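Local coordinates for UPF0147 protein MMP1188 (Methanococcus maripaludis S2, PDB 2QZG), which is of unknown function, belonging to the UPF0147 family of uncharacterised archaeal proteins, and folds as a small all-helical chain found as a pair of subunits, at residues T31-R34 against N35-A38; W83-V86 against S87-T91. One frame throughout, in Å; residues are numbered along the deposited sequence.

Contact 1 (T31-R34 against N35-A38); sequences TVPR and NIRA
Pro33 and Ile36 show how the first turn of a helix is tied to the loop that leads into it. The carbonyl oxygen of Pro33 receives two backbone N-H groups. Arg37 N binds at 3.1 Å to Pro33 O with an almost straight hydrogen bond (173°), whereas Ile36 N, 3.0 Å from Pro33 O, comes in above the carbonyl plane with a bent one. Beside this fork the apolar groups close up. Ile36 sends CD1 alongside the proline ring, 3.7 Å from Pro33 CG, and its other branch, CG2, meets Val32 CG1 at 3.6 Å, the two side chains crossing at about a right angle. Val32 reaches it because CG1 stands opposite the backbone N (chi1 -173°). The aliphatic part of Arg37 continues the cover, with Arg37 CG 3.6 Å from Val32 CB. Arg37 NH1 lies over one face of the Arg34 guanidinium, displaced toward its rim and 3.9 Å from Arg34 NH1, with the two planes 53° apart, a meeting of like charges that is probably unfavourable. Further out, Arg37 NE is held by Val27 O at the end of helix 12-27, and Asn35 ND2 by the carboxylate of Asp71, while Asn35 OD1 rests 3.2 Å from Pro33 CB. Ile68 and Met74 also pack on Ile36. Together these features describe a helix N-terminus with proline at the N-cap, in the connection between two successive helices of an all-helical fold.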
ATOM      1  N   THR C  31      -6.736 -12.184 -16.052  1.00 47.55           N
ATOM      2  CA  THR C  31      -7.866 -12.672 -15.254  1.00 47.48           C
ATOM      3  C   THR C  31      -8.814 -11.541 -14.856  1.00 47.70           C
ATOM      4  O   THR C  31      -9.789 -11.759 -14.129  1.00 47.94           O
ATOM      5  CB  THR C  31      -7.399 -13.376 -13.962  1.00 47.57           C
ATOM      6  OG1 THR C  31      -6.641 -12.457 -13.165  1.00 46.85           O
ATOM      7  CG2 THR C  31      -6.561 -14.613 -14.270  1.00 47.83           C
ATOM      8  N   VAL C  32      -8.521 -10.331 -15.320  1.00 47.99           N
ATOM      9  CA  VAL C  32      -9.285  -9.153 -14.922  1.00 48.09           C
ATOM     10  C   VAL C  32     -10.154  -8.676 -16.088  1.00 48.28           C
ATOM     11  O   VAL C  32      -9.687  -8.655 -17.234  1.00 48.20           O
ATOM     12  CB  VAL C  32      -8.347  -8.015 -14.372  1.00 48.45           C
ATOM     13  CG1 VAL C  32      -9.153  -6.858 -13.807  1.00 47.74           C
ATOM     14  CG2 VAL C  32      -7.463  -8.565 -13.272  1.00 46.89           C
ATOM     15  N   PRO C  33     -11.441  -8.354 -15.817  1.00 48.08           N
ATOM     16  CA  PRO C  33     -12.276  -7.742 -16.854  1.00 48.57           C
ATOM     17  C   PRO C  33     -11.558  -6.587 -17.569  1.00 48.87           C
ATOM     18  O   PRO C  33     -10.850  -5.786 -16.940  1.00 49.05           O
ATOM     19  CB  PRO C  33     -13.480  -7.229 -16.069  1.00 48.30           C
ATOM     20  CG  PRO C  33     -13.608  -8.188 -14.931  1.00 48.15           C
ATOM     21  CD  PRO C  33     -12.194  -8.578 -14.566  1.00 48.20           C
ATOM     22  N   ARG C  34     -11.741  -6.515 -18.874  1.00 49.28           N
ATOM     23  CA  ARG C  34     -11.066  -5.519 -19.678  1.00 49.39           C
ATOM     24  C   ARG C  34     -11.366  -4.094 -19.216  1.00 48.72           C
ATOM     25  O   ARG C  34     -10.497  -3.242 -19.292  1.00 49.01           O
ATOM     26  CB  ARG C  34     -11.363  -5.731 -21.177  1.00 50.26           C
ATOM     27  CG  ARG C  34     -10.761  -7.027 -21.682  1.00 52.20           C
ATOM     28  CD  ARG C  34     -10.766  -7.152 -23.157  1.00 57.94           C
ATOM     29  NE  ARG C  34      -9.583  -6.560 -23.763  1.00 62.86           N
ATOM     30  CZ  ARG C  34      -8.507  -7.243 -24.136  1.00 63.17           C
ATOM     31  NH1 ARG C  34      -8.449  -8.564 -23.974  1.00 62.75           N
ATOM     32  NH2 ARG C  34      -7.487  -6.591 -24.664  1.00 64.32           N
ATOM     33  N   ASN C  35     -12.573  -3.835 -18.721  1.00 47.83           N
ATOM     34  CA  ASN C  35     -12.912  -2.494 -18.243  1.00 47.65           C
ATOM     35  C   ASN C  35     -12.121  -2.060 -16.988  1.00 47.38           C
ATOM     36  O   ASN C  35     -11.849  -0.883 -16.792  1.00 47.01           O
ATOM     37  CB  ASN C  35     -14.418  -2.347 -18.021  1.00 47.47           C
ATOM     38  CG  ASN C  35     -14.913  -3.134 -16.827  1.00 47.59           C
ATOM     39  OD1 ASN C  35     -14.690  -4.343 -16.730  1.00 45.86           O
ATOM     40  ND2 ASN C  35     -15.591  -2.449 -15.905  1.00 46.22           N
ATOM     41  N   ILE C  36     -11.734  -3.025 -16.167  1.00 47.25           N
ATOM     42  CA  ILE C  36     -11.008  -2.745 -14.930  1.00 47.37           C
ATOM     43  C   ILE C  36      -9.514  -2.573 -15.226  1.00 47.02           C
ATOM     44  O   ILE C  36      -8.850  -1.706 -14.649  1.00 47.83           O
ATOM     45  CB  ILE C  36     -11.254  -3.835 -13.862  1.00 46.94           C
ATOM     46  CG1 ILE C  36     -12.709  -3.804 -13.405  1.00 48.52           C
ATOM     47  CG2 ILE C  36     -10.318  -3.651 -12.661  1.00 48.23           C
ATOM     48  CD1 ILE C  36     -13.218  -5.132 -12.838  1.00 49.91           C
ATOM     49  N   ARG C  37      -8.997  -3.430 -16.089  1.00 46.47           N
ATOM     50  CA  ARG C  37      -7.684  -3.264 -16.694  1.00 46.34           C
ATOM     51  C   ARG C  37      -7.519  -1.905 -17.414  1.00 46.40           C
ATOM     52  O   ARG C  37      -6.453  -1.281 -17.329  1.00 45.78           O
ATOM     53  CB  ARG C  37      -7.437  -4.405 -17.685  1.00 46.34           C
ATOM     54  CG  ARG C  37      -7.435  -5.810 -17.067  1.00 44.42           C
ATOM     55  CD  ARG C  37      -7.405  -6.907 -18.163  1.00 47.60           C
ATOM     56  NE  ARG C  37      -6.167  -6.856 -18.932  1.00 51.11           N
ATOM     57  CZ  ARG C  37      -5.873  -7.599 -19.998  1.00 50.91           C
ATOM     58  NH1 ARG C  37      -6.728  -8.495 -20.487  1.00 51.34           N
ATOM     59  NH2 ARG C  37      -4.700  -7.434 -20.580  1.00 50.02           N
ATOM     60  N   ALA C  38      -8.546  -1.474 -18.159  1.00 46.02           N
ATOM     61  CA  ALA C  38      -8.517  -0.150 -18.809  1.00 45.56           C
ATOM     62  C   ALA C  38      -8.523   0.987 -17.779  1.00 45.65           C
ATOM     63  O   ALA C  38      -7.794   1.972 -17.940  1.00 46.00           O
ATOM     64  CB  ALA C  38      -9.658   0.010 -19.804  1.00 45.32           C
TER

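Contact 2 (W83-V86 against S87-T91); sequences WGIV and SELET
Trp83 O is gripped twice by a single residue four positions on: Ser87 gives it both its backbone N-H and its hydroxyl. Ser87 N makes the regular helical hydrogen bond to Trp83 O at 2.9 Å, and Ser87 OG, at 2.7 Å from Trp83 O, adds a second from the opposite face of the carbonyl plane. The hydroxyl is turned back along the helix by a chi1 of -61°, which sets it beside its own backbone N. There OG also sits over one face of the indole, 3.5 Å from Trp83 NE1. That nitrogen spends its own hydrogen on Thr91 OG1 of the second subunit, and the bond is returned, since Thr91 OG1 accepts from Trp83 NE1 of that neighbour. Thr91 OG1 in turn donates to Glu88 O at 2.6 Å, in the carbonyl plane and on a lone pair; Thr91 N binds the same oxygen, so two bonds to Glu88 O hold the threonine while its hydroxyl also serves the other chain.

This side of helix 76-90, the last of the four helices of this all-helical chain, faces the second subunit, with Ser87 packing against its Thr91 and Glu88 against its Trp83. Another side of the same turns belongs to the chain's own core. Ile85 and Leu89 run side by side and point the same way, CG2 of Ile85 being 3.7 Å from CD1 of Leu89. Met22 and Ile26 of helix 12-27 cover Ile85, and Ala61 and Ile62 of helix 54-68 cover Leu89. Val86 and Glu90 meet at a slant, Val86 CG1 lying 3.8 Å from Glu90 CD, while CG of the extended glutamate chain passes 3.1 Å from Val86 O.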
ATOM      1  N   TRP C  83      -6.594  -1.421  -3.449  1.00 37.76           N
ATOM      2  CA  TRP C  83      -6.541  -0.854  -2.098  1.00 37.16           C
ATOM      3  C   TRP C  83      -5.110  -0.388  -1.753  1.00 37.45           C
ATOM      4  O   TRP C  83      -4.913   0.742  -1.315  1.00 36.60           O
ATOM      5  CB  TRP C  83      -7.105  -1.826  -1.054  1.00 36.64           C
ATOM      6  CG  TRP C  83      -6.839  -1.395   0.387  1.00 37.32           C
ATOM      7  CD1 TRP C  83      -7.176  -0.202   0.961  1.00 36.81           C
ATOM      8  CD2 TRP C  83      -6.180  -2.155   1.403  1.00 36.43           C
ATOM      9  NE1 TRP C  83      -6.772  -0.177   2.283  1.00 36.32           N
ATOM     10  CE2 TRP C  83      -6.165  -1.369   2.576  1.00 36.34           C
ATOM     11  CE3 TRP C  83      -5.617  -3.437   1.443  1.00 38.41           C
ATOM     12  CZ2 TRP C  83      -5.593  -1.813   3.770  1.00 36.83           C
ATOM     13  CZ3 TRP C  83      -5.063  -3.885   2.644  1.00 35.44           C
ATOM     14  CH2 TRP C  83      -5.064  -3.078   3.785  1.00 37.16           C
ATOM     15  N   GLY C  84      -4.113  -1.219  -2.063  1.00 37.75           N
ATOM     16  CA  GLY C  84      -2.722  -0.838  -1.884  1.00 38.03           C
ATOM     17  C   GLY C  84      -2.247   0.348  -2.717  1.00 38.51           C
ATOM     18  O   GLY C  84      -1.542   1.200  -2.187  1.00 38.68           O
ATOM     19  N   ILE C  85      -2.603   0.386  -4.008  1.00 37.13           N
ATOM     20  CA  ILE C  85      -2.300   1.501  -4.897  1.00 37.62           C
ATOM     21  C   ILE C  85      -3.009   2.789  -4.435  1.00 37.64           C
ATOM     22  O   ILE C  85      -2.395   3.852  -4.404  1.00 37.56           O
ATOM     23  CB  ILE C  85      -2.712   1.188  -6.374  1.00 37.39           C
ATOM     24  CG1 ILE C  85      -1.920  -0.001  -6.935  1.00 38.58           C
ATOM     25  CG2 ILE C  85      -2.575   2.437  -7.251  1.00 39.29           C
ATOM     26  CD1 ILE C  85      -2.590  -0.689  -8.153  1.00 38.85           C
ATOM     27  N   VAL C  86      -4.292   2.705  -4.076  1.00 37.20           N
ATOM     28  CA  VAL C  86      -5.021   3.901  -3.595  1.00 37.78           C
ATOM     29  C   VAL C  86      -4.384   4.440  -2.315  1.00 38.70           C
ATOM     30  O   VAL C  86      -4.145   5.645  -2.197  1.00 38.99           O
ATOM     31  CB  VAL C  86      -6.531   3.619  -3.398  1.00 38.80           C
ATOM     32  CG1 VAL C  86      -7.238   4.758  -2.589  1.00 38.91           C
ATOM     33  CG2 VAL C  86      -7.201   3.427  -4.769  1.00 38.61           C
ATOM     34  N   SER C  87      -4.098   3.536  -1.372  1.00 37.82           N
ATOM     35  CA  SER C  87      -3.440   3.892  -0.107  1.00 38.00           C
ATOM     36  C   SER C  87      -2.148   4.668  -0.349  1.00 37.55           C
ATOM     37  O   SER C  87      -1.884   5.666   0.295  1.00 37.16           O
ATOM     38  CB  SER C  87      -3.125   2.627   0.681  1.00 37.05           C
ATOM     39  OG  SER C  87      -4.330   1.963   0.969  1.00 38.21           O
ATOM     40  N   GLU C  88      -1.335   4.156  -1.256  1.00 38.00           N
ATOM     41  CA  GLU C  88      -0.083   4.803  -1.618  1.00 38.17           C
ATOM     42  C   GLU C  88      -0.291   6.132  -2.336  1.00 38.47           C
ATOM     43  O   GLU C  88       0.387   7.106  -2.007  1.00 38.10           O
ATOM     44  CB  GLU C  88       0.760   3.870  -2.454  1.00 37.77           C
ATOM     45  CG  GLU C  88       1.254   2.639  -1.699  1.00 39.04           C
ATOM     46  CD  GLU C  88       1.880   1.634  -2.651  1.00 44.47           C
ATOM     47  OE1 GLU C  88       2.100   2.014  -3.805  1.00 43.36           O
ATOM     48  OE2 GLU C  88       2.161   0.482  -2.265  1.00 44.97           O
ATOM     49  N   LEU C  89      -1.240   6.182  -3.277  1.00 38.51           N
ATOM     50  CA  LEU C  89      -1.603   7.449  -3.958  1.00 39.34           C
ATOM     51  C   LEU C  89      -2.001   8.542  -2.979  1.00 40.80           C
ATOM     52  O   LEU C  89      -1.697   9.716  -3.189  1.00 41.08           O
ATOM     53  CB  LEU C  89      -2.724   7.233  -4.988  1.00 38.87           C
ATOM     54  CG  LEU C  89      -2.267   6.679  -6.337  1.00 39.12           C
ATOM     55  CD1 LEU C  89      -3.430   6.085  -7.163  1.00 40.81           C
ATOM     56  CD2 LEU C  89      -1.545   7.766  -7.150  1.00 39.05           C
ATOM     57  N   GLU C  90      -2.662   8.144  -1.901  1.00 42.15           N
ATOM     58  CA  GLU C  90      -3.130   9.077  -0.882  1.00 44.50           C
ATOM     59  C   GLU C  90      -2.007   9.744  -0.079  1.00 44.64           C
ATOM     60  O   GLU C  90      -2.219  10.816   0.460  1.00 45.65           O
ATOM     61  CB  GLU C  90      -4.195   8.414   0.006  1.00 44.44           C
ATOM     62  CG  GLU C  90      -5.455   8.127  -0.813  1.00 48.90           C
ATOM     63  CD  GLU C  90      -6.609   7.543  -0.038  1.00 53.54           C
ATOM     64  OE1 GLU C  90      -6.405   6.631   0.799  1.00 55.28           O
ATOM     65  OE2 GLU C  90      -7.743   8.004  -0.293  1.00 57.27           O
ATOM     66  N   THR C  91      -0.827   9.120  -0.034  1.00 45.23           N
ATOM     67  CA  THR C  91       0.377   9.652   0.622  1.00 44.99           C
ATOM     68  C   THR C  91       1.169  10.624  -0.267  1.00 46.50           C
ATOM     69  O   THR C  91       2.127  11.251   0.183  1.00 46.24           O
ATOM     70  CB  THR C  91       1.369   8.523   1.013  1.00 44.89           C
ATOM     71  OG1 THR C  91       1.989   7.993  -0.170  1.00 42.01           O
ATOM     72  CG2 THR C  91       0.670   7.405   1.775  1.00 44.61           C
TER

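Overall arrangement
Contact 1 comes first along the chain, where the loop after helix 12-27 turns into helix 34-46; contact 2 follows near the C-terminal end of helix 76-90, the last of the four. Their centres are about 19 Å apart, on opposite sides of the chain's centre, and their nearest atoms about 9 Å apart, so the two do not touch. Helix 76-90 nevertheless connects them: Val32 of contact 1 packs on Thr78 near the start of this helix, which also carries contact 2. One contact thus starts a helix within the subunit, whereas the other lies partly at the junction with the second subunit.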